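Local coordinates for Glyoxalase/bleomycin resistance protein/dioxygenase (Vibrio splendidus, PDB 2RK9) that is of unconfirmed function but belongs to the glyoxalase/bleomycin resistance protein/dioxygenase superfamily, whose members typically act as metal-dependent enzymes or bind and sequester small molecules, at residues P9-F14 and S73-Q78; L27-K32 and L43-V48; F77-I82 and F130-D135; S98-L103 and Q119-T124. The protein carries 1 engineered substitution. All coordinates share one frame; numbering follows the deposited sequence.

From the N terminus, strand 7-12 opens contact 1, and before that loop closes at 73-78 the chain forms contact 2, the hairpin of 27-32 with 43-48 near one end of the sheet. Contact 1 thus encloses contact 2. The closing strand of contact 1, 75-80, immediately opens contact 3, with Phe77 and Gln78 common to both. Within this second loop contact 4 joins 98-103 to 119-124, and contact 3 closes last, at 130-135. Contacts 1 and 3 follow in series, overlapping only at these two residues. They tie three neighbouring central strands together, contact 4 adds the far edge, and contacts 2 and 4, with centres about 28 Å apart, lie on opposite sides of the chain's centre. All four touch the second subunit.

Contact 1 of 4, residues P9-F14 and S73-Q78; sequences PELYCF and SGVNFQ
Strands 7-12 and 75-80 lie antiparallel as neighbours in the middle of the mixed sheet, and segment 73-78 joins the pairing at Gly74. With phi at 89°, this residue has a backbone shape in which a CB would jam against the carbonyl oxygen of Ser73. Gly74 O accepts from Tyr12 N at 2.8 Å, the donor lying in the carbonyl plane, and the same oxygen touches Tyr12 CB at 3.6 Å. Tyr12 has its CG anti to the backbone N (chi1 173°), which carries the ring away from the glycine. Val75 faces Leu11 in a non-hydrogen-bonded pair. The two side chains run side by side, and Leu11 CD2 meets Val75 CG1 at 4.0 Å while lying almost as near to CG2. Asn76 and Glu10 form the hydrogen-bonded pair: Glu10 N reaches Asn76 O at 2.7 Å, and Asn76 N returns to Glu10 O at 3.0 Å. Both side chains leave anti to their backbone N and project alongside each other, their flat ends 36° apart. Phe77 completes the register opposite Pro9, whose CG comes obliquely to the ring at CD1, 4.4 Å away. Pro9 also packs on Phe77 of the second subunit, and Leu11 and Val75 on its Tyr128. The two faces therefore differ in chemistry. Pro9, Leu11, Val75 and Phe77 make an apolar surface for the dimer, whereas Glu10 lies on a polar one, where its salt bridge to Arg131 probably favours the ionised carboxylate despite Glu53 close by.

Contact 2 of 4, residues L27-K32 and L43-V48; sequences LGFEVK and LTLDGV
The hairpin of strands 30-35 and 40-45, at one end of the sheet, is approached by way of Leu27 and Gly28, the latter leaving the preceding helix with positive phi. Carbonyl oxygens of both residues touch one methyl: Leu45 CD1 lies 3.5 Å from Leu27 O and equally far from Gly28 O. Phe29 then lays its ring flat under Leu45. The CB of Leu45 stands 3.7 Å from the centroid of the Phe29 ring, only 7° off the normal, a CH-pi contact centred over the ring face. Leu43 CB lies at the ring's edge instead, while Leu43 CD2 meets Phe29 CB. Trp79 of the second subunit also meets this ring, bringing the hairpin into the dimer interface. Glu30 makes the hydrogen-bonded pair with Thr44: Glu30 N gives a straight bond (167°) to Thr44 O at 2.9 Å, and Thr44 N answers to Glu30 O at 3.0 Å. Val31, in the following non-hydrogen-bonded pair, brings CG2 beside Leu43 CD2. After Leu45 a type I' turn to Val48 leads from strand 40-45 into strand 48-53; there one water donates to Glu30 OE1 at 2.7 Å and accepts from Asp46 N at 2.8 Å.

Contact 3 of 4, residues F77-I82 and F130-D135; sequences FQWDVI and FRFCQD
Four aromatic side chains, Phe77, Trp79, Phe130 and Phe132, crowd onto one face of a parallel strand pair, each facing its exact partner across the register. Phe77 CD2 lies over the Phe130 face, displaced toward the rim, with the planes 37° apart. Trp79 CE3 lies near the plane of the Phe130 ring at its edge, 3.6 Å from Phe130 CE1, the two ring systems meeting obliquely. Phe132 meets the same tryptophan differently: its edge is directed at the five-membered ring in an offset edge-to-face pair, the planes at 70° and Phe132 CE1 only 3.6 Å from Trp79 CD1. Trp79 CG stands anti to its backbone N, whereas the three phenylalanines keep CG beside theirs, so the indole is set between Phe130 and Phe132. Val81 closes the row, its CG1 tight against Phe132 CD1 at 3.4 Å. Beneath the rings the backbones exchange four bonds, from Arg131 N to Phe77 O at 2.8 Å through to Val81 N on Cys133 O, also 2.8 Å. The first three donors sit above their carbonyl planes. On the opposite face, Gln78 CG rests on Cys133 SG. Trp79 also packs on Val48 of the second subunit, and Leu87 of helix 84-94 packs on Val81 and Phe132. Parallel pairing of the first strand with the last of a four-strand βαβββ unit is characteristic of the glyoxalase/bleomycin resistance fold.

Contact 4 of 4, residues S98-L103 and Q119-T124; sequences SIYLAL and QFMVQT. Engineered in segment 119-124: Met121 (natural residue Ile).
Met121 O is gripped by two donors at once. Tyr100 N reaches it at 2.8 Å and Leu101 N at 3.2 Å, both from above the carbonyl plane, while Met121 N returns a bond to Leu101 O at 3.0 Å, on a lone pair. The engineered Met121, modelled as selenomethionine, runs alongside Tyr100. Its chain bends at chi3 (72°) so that CE lies 3.6 Å from Tyr100 CE2, and SE makes an oblique Met-aromatic contact with the ring. Leu101 puts its CB against Met121 CB at 3.7 Å. Two residues of one strand facing a single residue of the other define a classic beta bulge, here in the hairpin of strands 99-108 and 115-123, and the register slips by one between Ile99 and Leu101. Before the bulge, Gln123 N binds Ser98 O nearly straight (166°) at 2.9 Å, and Val122 CG2 crowds the same oxygen at 3.1 Å. A water extends this end, joining Ser98 OG to Gln123 O. Past the bulge, Phe120 takes the crowded first torsion, with CG between backbone N and carbonyl carbon (chi1 78°); its CB sits 3.3 Å from Leu101 O, and its ring meets Leu103 CD1 obliquely. Further out, Tyr88 of helix 84-94 meets the Phe120 ring edge-to-face, and Phe22 of the second subunit packs on Ser98 and Val122.

Contact 1 of 4, residues P9-F14 and S73-Q78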
# COMPACT_ATOMS: atom_id res chain seq x y z
N PRO B 9 2.14 1.83 -3.52
CA PRO B 9 2.81 2.23 -2.29
C PRO B 9 4.21 2.76 -2.58
O PRO B 9 4.91 2.23 -3.44
CB PRO B 9 2.86 0.94 -1.49
CG PRO B 9 1.71 0.14 -2.02
CD PRO B 9 1.82 0.39 -3.50
N GLU B 10 4.59 3.81 -1.88
CA GLU B 10 5.93 4.35 -2.02
C GLU B 10 6.55 4.10 -0.65
O GLU B 10 6.01 4.54 0.36
CB GLU B 10 5.91 5.84 -2.34
CG GLU B 10 7.31 6.45 -2.35
CD GLU B 10 7.33 7.84 -2.95
OE1 GLU B 10 6.43 8.63 -2.62
OE2 GLU B 10 8.26 8.13 -3.73
N LEU B 11 7.67 3.40 -0.63
CA LEU B 11 8.33 3.04 0.62
C LEU B 11 9.67 3.73 0.85
O LEU B 11 10.53 3.75 -0.02
CB LEU B 11 8.57 1.53 0.65
CG LEU B 11 7.41 0.64 0.20
CD1 LEU B 11 7.88 -0.81 0.19
CD2 LEU B 11 6.22 0.83 1.12
N TYR B 12 9.84 4.30 2.05
CA TYR B 12 11.11 4.92 2.40
C TYR B 12 12.07 3.78 2.72
O TYR B 12 11.68 2.80 3.35
CB TYR B 12 10.98 5.82 3.63
CG TYR B 12 12.33 6.33 4.09
CD1 TYR B 12 13.02 7.29 3.35
CD2 TYR B 12 12.97 5.78 5.21
CE1 TYR B 12 14.30 7.69 3.70
CE2 TYR B 12 14.25 6.17 5.57
CZ TYR B 12 14.91 7.12 4.81
OH TYR B 12 16.18 7.51 5.16
N CYS B 13 13.33 3.92 2.31
CA CYS B 13 14.33 2.88 2.55
C CYS B 13 15.58 3.44 3.22
O CYS B 13 16.09 4.48 2.81
CB CYS B 13 14.73 2.20 1.24
SG CYS B 13 13.37 1.42 0.32
N PHE B 14 16.07 2.75 4.25
CA PHE B 14 17.27 3.20 4.95
C PHE B 14 18.45 3.22 3.98
O PHE B 14 19.21 4.19 3.95
CB PHE B 14 17.58 2.26 6.12
CG PHE B 14 16.53 2.27 7.19
CD1 PHE B 14 16.43 3.34 8.07
CD2 PHE B 14 15.64 1.22 7.31
CE1 PHE B 14 15.45 3.36 9.06
CE2 PHE B 14 14.65 1.23 8.30
CZ PHE B 14 14.56 2.29 9.17
N SER B 73 4.64 4.59 9.28
CA SER B 73 5.80 5.43 9.03
C SER B 73 6.61 4.91 7.84
O SER B 73 6.85 3.71 7.71
CB SER B 73 6.70 5.51 10.27
OG SER B 73 7.21 4.24 10.62
N GLY B 74 7.01 5.84 6.97
CA GLY B 74 7.79 5.48 5.80
C GLY B 74 6.96 5.14 4.58
O GLY B 74 7.51 5.01 3.48
N VAL B 75 5.65 4.98 4.76
CA VAL B 75 4.78 4.64 3.63
C VAL B 75 3.89 5.79 3.16
O VAL B 75 3.29 6.51 3.96
CB VAL B 75 3.87 3.45 3.96
CG1 VAL B 75 3.17 2.96 2.70
CG2 VAL B 75 4.67 2.34 4.57
N ASN B 76 3.81 5.93 1.85
CA ASN B 76 2.96 6.93 1.22
C ASN B 76 2.21 6.16 0.14
O ASN B 76 2.82 5.56 -0.74
CB ASN B 76 3.81 8.05 0.61
CG ASN B 76 3.00 8.99 -0.25
OD1 ASN B 76 1.98 9.52 0.19
ND2 ASN B 76 3.46 9.21 -1.48
N PHE B 77 0.88 6.13 0.25
CA PHE B 77 0.05 5.42 -0.72
C PHE B 77 -0.33 6.32 -1.89
O PHE B 77 -1.15 7.21 -1.72
CB PHE B 77 -1.22 4.91 -0.03
CG PHE B 77 -0.98 3.89 1.05
CD1 PHE B 77 -0.65 2.58 0.72
CD2 PHE B 77 -1.07 4.24 2.39
CE1 PHE B 77 -0.42 1.63 1.72
CE2 PHE B 77 -0.83 3.30 3.40
CZ PHE B 77 -0.51 1.99 3.06
N GLN B 78 0.27 6.10 -3.06
CA GLN B 78 -0.07 6.89 -4.23
C GLN B 78 -1.34 6.24 -4.77
O GLN B 78 -1.30 5.18 -5.38
CB GLN B 78 1.03 6.84 -5.28
CG GLN B 78 0.65 7.53 -6.58
CD GLN B 78 1.78 7.56 -7.58
OE1 GLN B 78 2.73 8.34 -7.44
NE2 GLN B 78 1.71 6.70 -8.60

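Contact 2 of 4, residues L27-K32 and L43-V48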
# COMPACT_ATOMS: atom_id res chain seq x y z
N LEU B 27 12.96 -11.15 -4.41
CA LEU B 27 11.56 -11.24 -4.83
C LEU B 27 11.30 -11.31 -6.33
O LEU B 27 10.20 -11.62 -6.76
CB LEU B 27 10.77 -10.07 -4.22
CG LEU B 27 10.80 -9.99 -2.68
CD1 LEU B 27 9.94 -8.82 -2.22
CD2 LEU B 27 10.29 -11.29 -2.08
N GLY B 28 12.32 -11.00 -7.13
CA GLY B 28 12.16 -11.07 -8.57
C GLY B 28 11.47 -9.90 -9.23
O GLY B 28 10.97 -10.03 -10.34
N PHE B 29 11.43 -8.75 -8.56
CA PHE B 29 10.81 -7.57 -9.16
C PHE B 29 11.71 -7.08 -10.28
O PHE B 29 12.88 -7.45 -10.36
CB PHE B 29 10.65 -6.45 -8.14
CG PHE B 29 9.47 -6.62 -7.22
CD1 PHE B 29 9.36 -7.75 -6.42
CD2 PHE B 29 8.49 -5.64 -7.14
CE1 PHE B 29 8.28 -7.90 -5.55
CE2 PHE B 29 7.41 -5.77 -6.28
CZ PHE B 29 7.30 -6.91 -5.48
N GLU B 30 11.15 -6.25 -11.15
CA GLU B 30 11.88 -5.66 -12.27
C GLU B 30 11.86 -4.15 -12.11
O GLU B 30 10.82 -3.58 -11.79
CB GLU B 30 11.22 -6.03 -13.60
CG GLU B 30 10.87 -7.49 -13.75
CD GLU B 30 10.29 -7.82 -15.12
OE1 GLU B 30 9.21 -7.29 -15.48
OE2 GLU B 30 10.93 -8.62 -15.84
N VAL B 31 13.00 -3.51 -12.33
CA VAL B 31 13.06 -2.05 -12.24
C VAL B 31 12.45 -1.56 -13.55
O VAL B 31 12.91 -1.95 -14.62
CB VAL B 31 14.51 -1.53 -12.15
CG1 VAL B 31 14.52 -0.03 -12.00
CG2 VAL B 31 15.22 -2.17 -10.98
N LYS B 32 11.41 -0.74 -13.47
CA LYS B 32 10.80 -0.20 -14.67
C LYS B 32 11.55 1.08 -15.05
O LYS B 32 11.86 1.31 -16.21
CB LYS B 32 9.31 0.11 -14.44
CG LYS B 32 8.67 0.81 -15.62
CD LYS B 32 7.17 0.92 -15.48
CE LYS B 32 6.46 -0.19 -16.24
NZ LYS B 32 4.99 -0.11 -16.03
N LEU B 43 9.45 -0.08 -9.31
CA LEU B 43 9.48 -1.50 -9.65
C LEU B 43 8.11 -2.11 -9.90
O LEU B 43 7.08 -1.51 -9.61
CB LEU B 43 10.21 -2.30 -8.56
CG LEU B 43 11.61 -1.79 -8.21
CD1 LEU B 43 11.50 -0.74 -7.12
CD2 LEU B 43 12.47 -2.95 -7.73
N THR B 44 8.12 -3.32 -10.45
CA THR B 44 6.88 -4.03 -10.73
C THR B 44 7.15 -5.52 -10.69
O THR B 44 8.26 -5.99 -10.94
CB THR B 44 6.33 -3.66 -12.14
OG1 THR B 44 5.04 -4.26 -12.33
CG2 THR B 44 7.27 -4.15 -13.21
N LEU B 45 6.11 -6.27 -10.33
CA LEU B 45 6.16 -7.72 -10.28
C LEU B 45 4.91 -8.13 -11.03
O LEU B 45 3.81 -8.11 -10.49
CB LEU B 45 6.10 -8.24 -8.84
CG LEU B 45 6.30 -9.76 -8.69
CD1 LEU B 45 7.78 -10.09 -8.84
CD2 LEU B 45 5.85 -10.23 -7.33
N ASP B 46 5.09 -8.47 -12.31
CA ASP B 46 3.99 -8.87 -13.16
C ASP B 46 2.82 -7.89 -13.21
O ASP B 46 1.66 -8.29 -13.21
CB ASP B 46 3.49 -10.26 -12.74
CG ASP B 46 4.55 -11.32 -12.89
OD1 ASP B 46 5.21 -11.35 -13.95
OD2 ASP B 46 4.74 -12.13 -11.96
N GLY B 47 3.13 -6.60 -13.26
CA GLY B 47 2.06 -5.61 -13.35
C GLY B 47 1.66 -4.91 -12.07
O GLY B 47 0.94 -3.92 -12.11
N VAL B 48 2.10 -5.44 -10.93
CA VAL B 48 1.79 -4.83 -9.65
C VAL B 48 3.01 -3.97 -9.31
O VAL B 48 4.12 -4.48 -9.19
CB VAL B 48 1.57 -5.90 -8.57
CG1 VAL B 48 1.01 -5.25 -7.32
CG2 VAL B 48 0.60 -6.95 -9.09
O HOH W 1 7.65 -8.30 -13.50

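Contact 3 of 4, residues F77-I82 and F130-D135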
# COMPACT_ATOMS: atom_id res chain seq x y z
N PHE B 77 0.88 6.13 0.25
CA PHE B 77 0.05 5.42 -0.72
C PHE B 77 -0.33 6.32 -1.89
O PHE B 77 -1.15 7.21 -1.72
CB PHE B 77 -1.22 4.91 -0.03
CG PHE B 77 -0.98 3.89 1.05
CD1 PHE B 77 -0.65 2.58 0.72
CD2 PHE B 77 -1.07 4.24 2.39
CE1 PHE B 77 -0.42 1.63 1.72
CE2 PHE B 77 -0.83 3.30 3.40
CZ PHE B 77 -0.51 1.99 3.06
N GLN B 78 0.27 6.10 -3.06
CA GLN B 78 -0.07 6.89 -4.23
C GLN B 78 -1.34 6.24 -4.77
O GLN B 78 -1.30 5.18 -5.38
CB GLN B 78 1.03 6.84 -5.28
CG GLN B 78 0.65 7.53 -6.58
CD GLN B 78 1.78 7.56 -7.58
OE1 GLN B 78 2.73 8.34 -7.44
NE2 GLN B 78 1.71 6.70 -8.60
N TRP B 79 -2.46 6.92 -4.54
CA TRP B 79 -3.78 6.42 -4.88
C TRP B 79 -4.48 7.14 -6.02
O TRP B 79 -4.84 8.31 -5.89
CB TRP B 79 -4.62 6.50 -3.61
CG TRP B 79 -5.93 5.80 -3.66
CD1 TRP B 79 -7.01 6.15 -4.40
CD2 TRP B 79 -6.31 4.64 -2.91
NE1 TRP B 79 -8.05 5.28 -4.17
CE2 TRP B 79 -7.64 4.34 -3.26
CE3 TRP B 79 -5.64 3.82 -1.99
CZ2 TRP B 79 -8.33 3.26 -2.71
CZ3 TRP B 79 -6.34 2.74 -1.44
CH2 TRP B 79 -7.67 2.47 -1.81
N ASP B 80 -4.69 6.43 -7.13
CA ASP B 80 -5.36 7.03 -8.29
C ASP B 80 -6.84 7.23 -8.07
O ASP B 80 -7.54 6.31 -7.65
CB ASP B 80 -5.19 6.15 -9.54
CG ASP B 80 -3.74 5.95 -9.93
OD1 ASP B 80 -2.91 6.84 -9.67
OD2 ASP B 80 -3.44 4.88 -10.50
N VAL B 81 -7.32 8.44 -8.36
CA VAL B 81 -8.73 8.77 -8.21
C VAL B 81 -9.28 9.25 -9.56
O VAL B 81 -8.53 9.69 -10.42
CB VAL B 81 -8.94 9.87 -7.16
CG1 VAL B 81 -8.56 9.35 -5.77
CG2 VAL B 81 -8.09 11.08 -7.50
N ILE B 82 -10.59 9.14 -9.74
CA ILE B 82 -11.23 9.54 -11.00
C ILE B 82 -11.48 11.04 -11.08
O ILE B 82 -11.23 11.67 -12.12
CB ILE B 82 -12.59 8.82 -11.19
CG1 ILE B 82 -12.37 7.31 -11.29
CG2 ILE B 82 -13.27 9.30 -12.45
CD1 ILE B 82 -13.65 6.51 -11.46
N PHE B 130 -1.96 9.20 2.58
CA PHE B 130 -2.47 8.88 1.25
C PHE B 130 -2.22 10.07 0.33
O PHE B 130 -2.53 11.21 0.68
CB PHE B 130 -3.98 8.63 1.31
CG PHE B 130 -4.36 7.25 1.78
CD1 PHE B 130 -4.93 6.33 0.89
CD2 PHE B 130 -4.18 6.87 3.10
CE1 PHE B 130 -5.31 5.06 1.32
CE2 PHE B 130 -4.55 5.61 3.54
CZ PHE B 130 -5.12 4.70 2.65
N ARG B 131 -1.65 9.79 -0.84
CA ARG B 131 -1.42 10.84 -1.82
C ARG B 131 -2.36 10.53 -2.96
O ARG B 131 -2.08 9.67 -3.79
CB ARG B 131 0.03 10.81 -2.32
CG ARG B 131 0.35 11.94 -3.30
CD ARG B 131 1.40 11.51 -4.30
NE ARG B 131 2.64 11.04 -3.69
CZ ARG B 131 3.66 11.82 -3.34
NH1 ARG B 131 3.58 13.13 -3.55
NH2 ARG B 131 4.76 11.30 -2.82
N PHE B 132 -3.50 11.22 -2.99
CA PHE B 132 -4.49 11.00 -4.05
C PHE B 132 -4.02 11.71 -5.30
O PHE B 132 -3.59 12.87 -5.24
CB PHE B 132 -5.86 11.49 -3.59
CG PHE B 132 -6.46 10.65 -2.50
CD1 PHE B 132 -6.88 9.35 -2.77
CD2 PHE B 132 -6.56 11.13 -1.20
CE1 PHE B 132 -7.39 8.54 -1.77
CE2 PHE B 132 -7.07 10.32 -0.18
CZ PHE B 132 -7.49 9.03 -0.47
N CYS B 133 -4.10 11.02 -6.44
CA CYS B 133 -3.65 11.58 -7.70
C CYS B 133 -4.64 11.38 -8.83
O CYS B 133 -5.30 10.34 -8.91
CB CYS B 133 -2.34 10.92 -8.14
SG CYS B 133 -1.00 10.88 -6.95
N GLN B 134 -4.72 12.36 -9.72
CA GLN B 134 -5.58 12.27 -10.89
C GLN B 134 -4.76 12.76 -12.08
O GLN B 134 -4.26 13.88 -12.07
CB GLN B 134 -6.81 13.16 -10.76
CG GLN B 134 -7.81 12.92 -11.88
CD GLN B 134 -8.74 14.09 -12.11
OE1 GLN B 134 -9.33 14.62 -11.17
NE2 GLN B 134 -8.87 14.50 -13.36
N ASP B 135 -4.63 11.93 -13.10
CA ASP B 135 -3.89 12.32 -14.29
C ASP B 135 -4.75 13.21 -15.17
O ASP B 135 -5.98 13.23 -15.03
CB ASP B 135 -3.47 11.08 -15.09
CG ASP B 135 -2.44 10.26 -14.37
OD1 ASP B 135 -2.74 9.73 -13.29
OD2 ASP B 135 -1.31 10.14 -14.89
O HOH W 2 -6.43 9.37 -12.58

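Contact 4 of 4, residues S98-L103 and Q119-T124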
# COMPACT_ATOMS: atom_id res chain seq x y z
N SER B 98 -6.80 17.40 8.47
CA SER B 98 -6.22 16.13 8.02
C SER B 98 -5.41 16.29 6.74
O SER B 98 -4.73 15.37 6.30
CB SER B 98 -7.32 15.09 7.79
OG SER B 98 -7.83 14.60 9.02
N ILE B 99 -5.49 17.47 6.14
CA ILE B 99 -4.75 17.73 4.91
C ILE B 99 -3.27 17.90 5.22
O ILE B 99 -2.89 18.74 6.03
CB ILE B 99 -5.31 18.96 4.18
CG1 ILE B 99 -6.77 18.70 3.80
CG2 ILE B 99 -4.49 19.24 2.93
CD1 ILE B 99 -7.47 19.86 3.14
N TYR B 100 -2.45 17.09 4.56
CA TYR B 100 -1.01 17.06 4.74
C TYR B 100 -0.32 17.88 3.65
O TYR B 100 0.71 18.52 3.88
CB TYR B 100 -0.55 15.61 4.69
CG TYR B 100 0.93 15.37 4.85
CD1 TYR B 100 1.50 15.20 6.11
CD2 TYR B 100 1.75 15.28 3.73
CE1 TYR B 100 2.87 14.91 6.24
CE2 TYR B 100 3.11 14.99 3.85
CZ TYR B 100 3.66 14.81 5.11
OH TYR B 100 5.00 14.52 5.21
N LEU B 101 -0.88 17.82 2.45
CA LEU B 101 -0.35 18.57 1.31
C LEU B 101 -1.58 19.08 0.56
O LEU B 101 -2.45 18.29 0.20
CB LEU B 101 0.48 17.67 0.40
CG LEU B 101 1.10 18.39 -0.81
CD1 LEU B 101 2.28 19.20 -0.38
CD2 LEU B 101 1.55 17.36 -1.84
N ALA B 102 -1.64 20.39 0.32
CA ALA B 102 -2.78 20.99 -0.37
C ALA B 102 -2.81 20.62 -1.85
O ALA B 102 -1.77 20.31 -2.45
CB ALA B 102 -2.75 22.50 -0.22
N LEU B 103 -4.00 20.65 -2.43
CA LEU B 103 -4.19 20.32 -3.84
C LEU B 103 -3.26 21.13 -4.72
O LEU B 103 -3.12 22.35 -4.56
CB LEU B 103 -5.64 20.59 -4.26
CG LEU B 103 -6.04 20.08 -5.65
CD1 LEU B 103 -5.98 18.57 -5.68
CD2 LEU B 103 -7.44 20.58 -5.97
N GLN B 119 -2.75 16.37 -7.34
CA GLN B 119 -2.63 15.54 -6.15
C GLN B 119 -2.68 16.34 -4.88
O GLN B 119 -2.40 17.54 -4.86
CB GLN B 119 -1.32 14.75 -6.15
CG GLN B 119 -0.06 15.60 -6.00
CD GLN B 119 1.24 14.78 -6.11
OE1 GLN B 119 1.52 14.17 -7.15
NE2 GLN B 119 2.02 14.77 -5.04
N PHE B 120 -3.05 15.65 -3.81
CA PHE B 120 -3.06 16.23 -2.48
C PHE B 120 -2.83 15.06 -1.53
O PHE B 120 -3.02 13.91 -1.91
CB PHE B 120 -4.38 16.97 -2.18
CG PHE B 120 -5.55 16.10 -1.83
CD1 PHE B 120 -5.80 15.76 -0.50
CD2 PHE B 120 -6.44 15.68 -2.81
CE1 PHE B 120 -6.93 15.02 -0.16
CE2 PHE B 120 -7.57 14.94 -2.48
CZ PHE B 120 -7.82 14.61 -1.15
N MSE B 121 -2.37 15.35 -0.33
CA MSE B 121 -2.12 14.29 0.63
C MSE B 121 -2.94 14.47 1.88
O MSE B 121 -3.17 15.59 2.33
CB MSE B 121 -0.64 14.23 1.01
CG MSE B 121 0.27 13.71 -0.09
SE MSE B 121 2.11 13.73 0.44
CE MSE B 121 2.05 12.27 1.70
N VAL B 122 -3.38 13.36 2.44
CA VAL B 122 -4.17 13.40 3.66
C VAL B 122 -3.69 12.33 4.62
O VAL B 122 -3.20 11.29 4.20
CB VAL B 122 -5.68 13.18 3.37
CG1 VAL B 122 -5.92 11.77 2.88
CG2 VAL B 122 -6.49 13.45 4.62
N GLN B 123 -3.83 12.61 5.90
CA GLN B 123 -3.44 11.65 6.92
C GLN B 123 -4.72 11.17 7.57
O GLN B 123 -5.56 11.97 7.98
CB GLN B 123 -2.55 12.30 7.97
CG GLN B 123 -2.21 11.36 9.12
CD GLN B 123 -1.33 12.00 10.15
OE1 GLN B 123 -1.67 13.03 10.71
NE2 GLN B 123 -0.18 11.39 10.40
N THR B 124 -4.88 9.85 7.65
CA THR B 124 -6.06 9.27 8.27
C THR B 124 -5.87 9.35 9.78
O THR B 124 -4.77 9.62 10.27
CB THR B 124 -6.23 7.80 7.85
OG1 THR B 124 -5.25 6.99 8.51
CG2 THR B 124 -6.06 7.67 6.34
O HOH W 3 -7.11 12.30 10.33